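Local coordinates for protein alpha-fucosidase (Bifidobacterium bifidum, PDB 2EAB) that probably releases alpha-1,2-linked L-fucose by hydrolysis, as the calcium-binding glycoside hydrolase family 95 fragment of a longer membrane protein, at residues V72-E77 / L137-I142; P210-Y215 / V403-N408. All blocks are in the same frame, centred on the assembly; numbering follows the deposited sequence.

Contact 1: residues V72-E77 / L137-I142. With CA (calcium ion), chain C.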
loop_
_atom_site.group_PDB
_atom_site.type_symbol
_atom_site.label_atom_id
_atom_site.label_comp_id
_atom_site.label_asym_id
_atom_site.label_seq_id
_atom_site.Cartn_x
_atom_site.Cartn_y
_atom_site.Cartn_z
ATOM N N VAL A 72 23.506 9.919 0.142
ATOM C CA VAL A 72 22.314 9.238 0.636
ATOM C C VAL A 72 21.164 10.235 0.565
ATOM O O VAL A 72 21.120 11.203 1.322
ATOM C CB VAL A 72 22.489 8.722 2.082
ATOM C CG1 VAL A 72 21.227 8.003 2.554
ATOM C CG2 VAL A 72 23.707 7.811 2.186
ATOM N N THR A 73 20.253 10.010 -0.371
ATOM C CA THR A 73 19.083 10.866 -0.510
ATOM C C THR A 73 18.193 10.657 0.716
ATOM O O THR A 73 17.987 9.518 1.148
ATOM C CB THR A 73 18.378 10.581 -1.845
ATOM O OG1 THR A 73 19.279 10.895 -2.919
ATOM C CG2 THR A 73 17.107 11.401 -1.996
ATOM N N PHE A 74 17.696 11.751 1.286
ATOM C CA PHE A 74 17.095 11.724 2.616
ATOM C C PHE A 74 15.639 12.167 2.619
ATOM O O PHE A 74 15.275 13.135 1.938
ATOM C CB PHE A 74 17.915 12.601 3.572
ATOM C CG PHE A 74 17.493 12.490 5.008
ATOM C CD1 PHE A 74 17.973 11.462 5.812
ATOM C CD2 PHE A 74 16.595 13.401 5.553
ATOM C CE1 PHE A 74 17.576 11.352 7.140
ATOM C CE2 PHE A 74 16.188 13.293 6.880
ATOM C CZ PHE A 74 16.682 12.262 7.674
ATOM N N ASN A 75 14.828 11.458 3.409
ATOM C CA ASN A 75 13.407 11.745 3.571
ATOM C C ASN A 75 12.973 11.670 5.023
ATOM O O ASN A 75 13.507 10.878 5.811
ATOM C CB ASN A 75 12.561 10.717 2.815
ATOM C CG ASN A 75 12.509 10.969 1.327
ATOM O OD1 ASN A 75 11.778 11.847 0.853
ATOM N ND2 ASN A 75 13.255 10.188 0.579
ATOM N N GLU A 76 11.970 12.472 5.360
ATOM C CA GLU A 76 11.171 12.255 6.564
ATOM C C GLU A 76 9.694 12.329 6.162
ATOM O O GLU A 76 9.282 13.237 5.424
ATOM C CB GLU A 76 11.512 13.266 7.663
ATOM C CG GLU A 76 11.165 12.798 9.084
ATOM C CD GLU A 76 9.753 13.139 9.538
ATOM O OE1 GLU A 76 9.362 12.666 10.638
ATOM O OE2 GLU A 76 9.047 13.879 8.817
ATOM N N GLU A 77 8.909 11.385 6.676
ATOM C CA GLU A 77 7.540 11.125 6.207
ATOM C C GLU A 77 6.574 12.304 6.316
ATOM O O GLU A 77 5.572 12.336 5.603
ATOM C CB GLU A 77 6.945 9.925 6.953
ATOM C CG GLU A 77 6.860 10.164 8.457
ATOM C CD GLU A 77 5.973 9.203 9.218
ATOM O OE1 GLU A 77 6.053 9.251 10.465
ATOM O OE2 GLU A 77 5.201 8.432 8.604
ATOM N N LEU A 137 7.553 16.184 0.030
ATOM C CA LEU A 137 8.849 16.707 -0.410
ATOM C C LEU A 137 9.997 15.764 -0.115
ATOM O O LEU A 137 10.100 15.248 1.002
ATOM C CB LEU A 137 9.182 18.000 0.339
ATOM C CG LEU A 137 8.301 19.234 0.209
ATOM C CD1 LEU A 137 8.809 20.352 1.091
ATOM C CD2 LEU A 137 8.211 19.690 -1.211
ATOM N N ASN A 138 10.901 15.594 -1.080
ATOM C CA ASN A 138 12.242 15.139 -0.740
ATOM C C ASN A 138 12.815 16.136 0.263
ATOM O O ASN A 138 12.757 17.346 0.036
ATOM C CB ASN A 138 13.143 15.069 -1.969
ATOM C CG ASN A 138 14.610 14.957 -1.601
ATOM O OD1 ASN A 138 15.058 13.938 -1.061
ATOM N ND2 ASN A 138 15.362 16.014 -1.855
ATOM N N TRP A 139 13.359 15.637 1.369
ATOM C CA TRP A 139 13.946 16.506 2.383
ATOM C C TRP A 139 15.240 17.116 1.843
ATOM O O TRP A 139 15.405 18.344 1.825
ATOM C CB TRP A 139 14.197 15.721 3.671
ATOM C CG TRP A 139 14.737 16.521 4.821
ATOM C CD1 TRP A 139 15.945 17.158 4.890
ATOM C CD2 TRP A 139 14.100 16.732 6.082
ATOM N NE1 TRP A 139 16.088 17.764 6.114
ATOM C CE2 TRP A 139 14.970 17.522 6.864
ATOM C CE3 TRP A 139 12.869 16.341 6.624
ATOM C CZ2 TRP A 139 14.656 17.919 8.163
ATOM C CZ3 TRP A 139 12.557 16.735 7.916
ATOM C CH2 TRP A 139 13.448 17.519 8.671
ATOM N N GLY A 140 16.142 16.253 1.385
ATOM C CA GLY A 140 17.414 16.676 0.821
ATOM C C GLY A 140 18.315 15.477 0.642
ATOM O O GLY A 140 17.854 14.395 0.254
ATOM N N ASP A 141 19.597 15.675 0.929
ATOM C CA ASP A 141 20.598 14.619 0.809
ATOM C C ASP A 141 21.634 14.726 1.912
ATOM O O ASP A 141 21.879 15.808 2.438
ATOM C CB ASP A 141 21.332 14.705 -0.534
ATOM C CG ASP A 141 20.401 14.625 -1.724
ATOM O OD1 ASP A 141 20.192 13.508 -2.238
ATOM O OD2 ASP A 141 19.890 15.686 -2.146
ATOM N N ILE A 142 22.227 13.585 2.255
ATOM C CA ILE A 142 23.456 13.529 3.034
ATOM C C ILE A 142 24.591 13.266 2.050
ATOM O O ILE A 142 24.547 12.293 1.294
ATOM C CB ILE A 142 23.417 12.395 4.090
ATOM C CG1 ILE A 142 22.211 12.572 5.022
ATOM C CG2 ILE A 142 24.732 12.344 4.887
ATOM C CD1 ILE A 142 21.874 11.343 5.849
HETATM CA CA CA C . 5.346 6.474 6.787
HETATM O O HOH W 1 10.761 13.717 3.024
#

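Contact 2: residues P210-Y215 / V403-N408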
loop_
_atom_site.group_PDB
_atom_site.type_symbol
_atom_site.label_atom_id
_atom_site.label_comp_id
_atom_site.label_asym_id
_atom_site.label_seq_id
_atom_site.Cartn_x
_atom_site.Cartn_y
_atom_site.Cartn_z
ATOM N N PRO A 210 22.520 19.118 2.810
ATOM C CA PRO A 210 21.737 20.164 2.164
ATOM C C PRO A 210 20.289 19.747 1.951
ATOM O O PRO A 210 20.010 18.618 1.535
ATOM C CB PRO A 210 22.434 20.343 0.812
ATOM C CG PRO A 210 23.092 19.027 0.555
ATOM C CD PRO A 210 23.549 18.572 1.902
ATOM N N THR A 211 19.379 20.661 2.248
ATOM C CA THR A 211 17.978 20.471 1.914
ATOM C C THR A 211 17.792 20.628 0.407
ATOM O O THR A 211 18.593 21.293 -0.267
ATOM C CB THR A 211 17.092 21.472 2.659
ATOM O OG1 THR A 211 17.708 22.764 2.600
ATOM C CG2 THR A 211 16.903 21.048 4.117
ATOM N N ASN A 212 16.741 20.009 -0.122
ATOM C CA ASN A 212 16.420 20.132 -1.531
ATOM C C ASN A 212 16.243 21.608 -1.860
ATOM O O ASN A 212 15.567 22.332 -1.134
ATOM C CB ASN A 212 15.149 19.344 -1.840
ATOM C CG ASN A 212 14.864 19.250 -3.315
ATOM O OD1 ASN A 212 14.666 20.268 -3.985
ATOM N ND2 ASN A 212 14.819 18.025 -3.837
ATOM N N THR A 213 16.860 22.049 -2.949
ATOM C CA THR A 213 16.930 23.470 -3.269
ATOM C C THR A 213 15.698 23.997 -4.007
ATOM O O THR A 213 15.693 25.153 -4.443
ATOM C CB THR A 213 18.196 23.771 -4.103
ATOM O OG1 THR A 213 18.161 23.007 -5.316
ATOM C CG2 THR A 213 19.456 23.396 -3.326
ATOM N N ASN A 214 14.659 23.172 -4.144
ATOM C CA ASN A 214 13.517 23.520 -4.994
ATOM C C ASN A 214 12.225 23.905 -4.276
ATOM O O ASN A 214 11.302 24.429 -4.902
ATOM C CB ASN A 214 13.263 22.410 -6.011
ATOM C CG ASN A 214 14.491 22.109 -6.849
ATOM O OD1 ASN A 214 15.104 21.044 -6.713
ATOM N ND2 ASN A 214 14.878 23.053 -7.688
ATOM N N TYR A 215 12.148 23.634 -2.978
ATOM C CA TYR A 215 11.034 24.125 -2.185
ATOM C C TYR A 215 11.384 25.425 -1.478
ATOM O O TYR A 215 12.539 25.653 -1.110
ATOM C CB TYR A 215 10.500 23.069 -1.214
ATOM C CG TYR A 215 11.439 22.466 -0.185
ATOM C CD1 TYR A 215 11.692 23.102 1.027
ATOM C CD2 TYR A 215 11.983 21.194 -0.382
ATOM C CE1 TYR A 215 12.502 22.503 2.000
ATOM C CE2 TYR A 215 12.789 20.588 0.580
ATOM C CZ TYR A 215 13.046 21.246 1.766
ATOM O OH TYR A 215 13.836 20.656 2.726
ATOM N N VAL A 403 13.179 11.879 -4.394
ATOM C CA VAL A 403 14.278 12.793 -4.693
ATOM C C VAL A 403 13.772 14.158 -5.170
ATOM O O VAL A 403 14.495 15.149 -5.099
ATOM C CB VAL A 403 15.256 12.181 -5.738
ATOM C CG1 VAL A 403 14.653 12.180 -7.135
ATOM C CG2 VAL A 403 16.600 12.905 -5.725
ATOM N N THR A 404 12.534 14.196 -5.645
ATOM C CA THR A 404 11.942 15.410 -6.197
ATOM C C THR A 404 11.255 16.229 -5.108
ATOM O O THR A 404 10.757 15.675 -4.121
ATOM C CB THR A 404 10.927 15.059 -7.292
ATOM O OG1 THR A 404 9.984 14.117 -6.768
ATOM C CG2 THR A 404 11.627 14.439 -8.498
ATOM N N ALA A 405 11.236 17.550 -5.282
ATOM C CA ALA A 405 10.527 18.435 -4.359
ATOM C C ALA A 405 10.098 19.716 -5.046
ATOM O O ALA A 405 10.780 20.215 -5.940
ATOM C CB ALA A 405 11.391 18.762 -3.143
ATOM N N GLY A 406 8.958 20.240 -4.612
ATOM C CA GLY A 406 8.503 21.573 -4.988
ATOM C C GLY A 406 7.350 21.921 -4.069
ATOM O O GLY A 406 6.876 21.062 -3.318
ATOM N N ASP A 407 6.883 23.164 -4.119
ATOM C CA ASP A 407 5.875 23.618 -3.156
ATOM C C ASP A 407 4.472 23.086 -3.418
ATOM O O ASP A 407 3.747 22.760 -2.478
ATOM C CB ASP A 407 5.799 25.148 -3.128
ATOM C CG ASP A 407 6.861 25.789 -2.260
ATOM O OD1 ASP A 407 7.792 25.096 -1.783
ATOM O OD2 ASP A 407 6.767 27.025 -2.084
ATOM N N ASN A 408 4.074 23.030 -4.684
ATOM C CA ASN A 408 2.666 22.855 -5.024
ATOM C C ASN A 408 2.334 21.476 -5.574
ATOM O O ASN A 408 3.195 20.797 -6.149
ATOM C CB ASN A 408 2.231 23.920 -6.036
ATOM C CG ASN A 408 2.202 25.331 -5.454
ATOM O OD1 ASN A 408 2.396 25.541 -4.262
ATOM N ND2 ASN A 408 1.907 26.305 -6.306
#

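Contact 1: residues V72-E77 / L137-I142
A classic beta bulge, in which Trp139 and Gly140 both face Phe74, interrupts the antiparallel pairing of strands 69-76 and 140-145. Phe74 N donates to Gly140 O at 2.8 Å. In return Phe74 O takes Gly140 N at 3.3 Å and a second, weak bond from Trp139 N, whose N-H...O angle is only 129°. Beyond the bulge the ladder is regular, and Val72 and Ile142 exchange two nearly straight backbone bonds. The extra residue brings the Trp139 indole alongside Phe74, where the two rings form an edge-to-face pair with planes at 87°. The ring edge at Phe74 CD2 comes 3.7 Å from Trp139 CG, while Phe74 CD1 meets the Ile142 CD1 methyl. CG of each aromatic residue is anti to its backbone N, and the two side chains lie side by side, pointing the same way. This apolar face joins the two sheets of the galactose mutarotase-like N-terminal sandwich, packing on Ile278, Ala280 and Met191 of the other sheet. The face bearing Thr73 and Asp141 is polar: Thr73 OG1 donates to Asp141 OD1 at 2.9 Å and itself takes Trp64 NE1, while Arg71 forms a salt bridge with the same carboxylate oxygen. At the far end Glu76 CB packs 3.5 Å from Trp139 CE3. One residue on, Glu77 OE2 binds the calcium ion at 2.7 Å together with the carbonyl oxygens of Ser386 and Leu393.

Contact 2: residues P210-Y215 / V403-N408
Asn212 lies against the methyl of Ala405 along its whole side chain. Its CB is 4.0 Å from Ala405 CB, and the amide carbon CG comes closer, to 3.5 Å. At the tip the two amide atoms differ. Asn212 OD1 turns back to accept from Asn214 N at 2.9 Å, closing an Asx turn, with the donor in the carbonyl plane. Asn212 ND2 approaches Val403 O to 3.2 Å, but the angle is too poor for a hydrogen bond. CG stands anti to the backbone N (chi1 -171°), which sets CG against the Ala405 methyl. An alanine here would probably leave Asn214 N without its acceptor and open a gap beside the Ala405 methyl. Ala405 CB also meets the edge of the Tyr215 ring, 3.7 Å from Tyr215 CD2 and near the ring plane. Farther along, Asp407 OD1 touches Tyr215 CB at 3.4 Å, while its OD2 is bonded to Ser216 OG. The contact thus brings the loop between strands 203-208 and 217-225 of the N-terminal domain against a catalytic-domain loop that follows helix 365-386, with Tyr215 resting on Leu235 of strand 228-235 and Val403 on helix 42-50.

The 137-142 segment belongs to contact 1 and also borders contact 2, whose centre is about 9 Å from that of contact 1. Trp139 O probably accepts from both Asn212 N and Tyr215 OH, each at 2.9 Å, and Asn138 shares a backbone hydrogen bond with Thr404. Contact 1 is buried throughout and joins neighbouring strands of one sheet, so main-chain bonds and aromatic packing dominate. Contact 2 joins loops of two domains: buried around Ala405 and Tyr215 but exposed at Asn214, it relies on van der Waals packing between its segments, with a hydrogen bond inside 210-215 shaping an Asx turn. Calcium is bound at contact 1, whereas contact 2 lies away from the metal.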